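Local coordinates for Rx protein (Solanum tuberosum, PDB 4M70) that probably confers disease resistance on the plant as an NB-LRR immune receptor, of which this is the N-terminal coiled-coil domain, at residues Thr16-Met21 with Asp27-Tyr32. Residues are numbered along the deposited sequence; the frame is centred on the assembly and turned at random.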
# COMPACT_ATOMS: atom_id res chain seq x y z
N THR A 16 -1.54 0.81 -10.77
CA THR A 16 -1.30 -0.61 -10.50
C THR A 16 -2.45 -1.21 -9.70
O THR A 16 -2.91 -2.33 -9.98
CB THR A 16 0.02 -0.81 -9.72
OG1 THR A 16 1.12 -0.38 -10.53
CG2 THR A 16 0.21 -2.27 -9.33
N ILE A 17 -2.93 -0.45 -8.73
CA ILE A 17 -4.06 -0.87 -7.92
C ILE A 17 -5.30 -1.06 -8.79
O ILE A 17 -5.99 -2.07 -8.67
CB ILE A 17 -4.34 0.12 -6.78
CG1 ILE A 17 -3.32 -0.08 -5.66
CG2 ILE A 17 -5.74 -0.06 -6.24
CD1 ILE A 17 -3.37 1.00 -4.59
N HIS A 18 -5.57 -0.11 -9.68
CA HIS A 18 -6.69 -0.29 -10.60
C HIS A 18 -6.54 -1.50 -11.53
O HIS A 18 -7.53 -2.20 -11.80
CB HIS A 18 -6.97 0.99 -11.39
CG HIS A 18 -7.99 1.88 -10.74
ND1 HIS A 18 -8.41 3.07 -11.29
CD2 HIS A 18 -8.66 1.75 -9.57
CE1 HIS A 18 -9.30 3.64 -10.49
NE2 HIS A 18 -9.47 2.86 -9.44
N GLN A 19 -5.32 -1.76 -12.02
CA GLN A 19 -5.08 -2.95 -12.83
C GLN A 19 -5.38 -4.23 -12.04
O GLN A 19 -6.00 -5.18 -12.56
CB GLN A 19 -3.64 -2.97 -13.36
CG GLN A 19 -3.35 -1.90 -14.41
CD GLN A 19 -1.89 -1.85 -14.81
OE1 GLN A 19 -1.00 -2.21 -14.03
NE2 GLN A 19 -1.63 -1.41 -16.03
N SER A 20 -4.95 -4.24 -10.78
CA SER A 20 -5.23 -5.36 -9.90
C SER A 20 -6.73 -5.51 -9.67
O SER A 20 -7.23 -6.62 -9.61
CB SER A 20 -4.51 -5.20 -8.55
OG SER A 20 -4.75 -6.31 -7.70
N MET A 21 -7.44 -4.39 -9.55
CA MET A 21 -8.89 -4.43 -9.37
C MET A 21 -9.57 -5.04 -10.58
O MET A 21 -10.46 -5.88 -10.45
CB MET A 21 -9.46 -3.03 -9.10
CG MET A 21 -9.17 -2.48 -7.72
SD MET A 21 -9.68 -0.76 -7.48
CE MET A 21 -11.45 -0.87 -7.76
N ASP A 27 -11.83 -5.32 -3.81
CA ASP A 27 -12.28 -3.99 -3.46
C ASP A 27 -11.08 -3.21 -2.95
O ASP A 27 -10.77 -3.22 -1.76
CB ASP A 27 -13.35 -4.06 -2.37
CG ASP A 27 -13.89 -2.70 -1.98
OD1 ASP A 27 -13.91 -1.80 -2.85
OD2 ASP A 27 -14.26 -2.53 -0.81
N LEU A 28 -10.38 -2.56 -3.87
CA LEU A 28 -9.18 -1.82 -3.53
C LEU A 28 -9.37 -0.32 -3.69
O LEU A 28 -8.46 0.46 -3.43
CB LEU A 28 -8.02 -2.30 -4.41
CG LEU A 28 -7.80 -3.82 -4.42
CD1 LEU A 28 -6.67 -4.24 -5.36
CD2 LEU A 28 -7.52 -4.32 -3.01
N GLN A 29 -10.57 0.09 -4.11
CA GLN A 29 -10.87 1.51 -4.31
C GLN A 29 -10.60 2.41 -3.10
O GLN A 29 -10.19 3.55 -3.27
CB GLN A 29 -12.28 1.71 -4.87
CG GLN A 29 -12.55 3.13 -5.39
CD GLN A 29 -11.70 3.50 -6.61
OE1 GLN A 29 -11.19 2.63 -7.32
NE2 GLN A 29 -11.55 4.80 -6.84
N PRO A 30 -10.86 1.93 -1.86
CA PRO A 30 -10.49 2.79 -0.73
C PRO A 30 -9.00 3.11 -0.68
O PRO A 30 -8.63 4.25 -0.37
CB PRO A 30 -10.88 1.94 0.50
CG PRO A 30 -11.07 0.55 -0.02
CD PRO A 30 -11.60 0.74 -1.40
N PHE A 31 -8.16 2.13 -1.00
CA PHE A 31 -6.72 2.35 -1.07
C PHE A 31 -6.41 3.39 -2.14
O PHE A 31 -5.61 4.31 -1.92
CB PHE A 31 -5.97 1.06 -1.41
CG PHE A 31 -6.07 -0.01 -0.36
CD1 PHE A 31 -6.77 -1.17 -0.61
CD2 PHE A 31 -5.45 0.15 0.87
CE1 PHE A 31 -6.86 -2.16 0.35
CE2 PHE A 31 -5.53 -0.83 1.84
CZ PHE A 31 -6.23 -1.99 1.58
N TYR A 32 -7.05 3.24 -3.29
CA TYR A 32 -6.88 4.16 -4.41
C TYR A 32 -7.22 5.59 -3.99
O TYR A 32 -6.46 6.52 -4.26
CB TYR A 32 -7.77 3.70 -5.57
CG TYR A 32 -7.60 4.47 -6.86
CD1 TYR A 32 -8.41 5.55 -7.16
CD2 TYR A 32 -6.63 4.09 -7.79
CE1 TYR A 32 -8.26 6.25 -8.35
CE2 TYR A 32 -6.48 4.78 -8.97
CZ TYR A 32 -7.29 5.86 -9.25
OH TYR A 32 -7.14 6.54 -10.43
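Where helix 4-24 turns back into helix 29-42, Ile17 pairs with Tyr32 and Met21 with Leu28 as nearest CA neighbours, so the two segments run antiparallel, in the helical hairpin that opens the four-helix coiled-coil domain of Rx. The CA atoms of Met21 and Leu28 lie 6.4 Å apart, and those of Ile17 and Tyr32 only slightly farther. Leu28 just precedes the second helix, and its carbonyl accepts a helical bond from Tyr32 N.

The hairpin illustrates how two antiparallel helices are joined near their turn by an apolar seam bordered by a polar, aromatic clasp. Within the seam, Leu28 CB is met by Ile17 CG2 at 3.7 Å and by Met21 CG. Ile17 reaches both ways: with CG1 beside the backbone N (chi1 -77°), CG2 is left anti to that N and faces Leu28, while CD1 extends to Phe31 CB. Leu28 CD1 also touches Ser20 OG, which is hydrogen-bonded to Ser77 OG of helix 56-81; Ile17 continues the apolar layer onto Leu100 of helix 86-119.

The clasp is built around His18. Its imidazole lies face to face on the Tyr32 ring, centroids 3.6 Å apart and planes only 9° from parallel, with Tyr32 CE2 over the imidazole centre and His18 NE2 over the phenol centre. Gln29 bends at chi2 to bring its amide to the imidazole edge, and its NE2 is engaged by Glu33. Met21, bent at chi3 (61°), brings CE to 3.5 Å from Gln29 OE1. That same oxygen accepts His18 NE2 at 2.7 Å, the donor lying in the carbonyl plane on a lone pair.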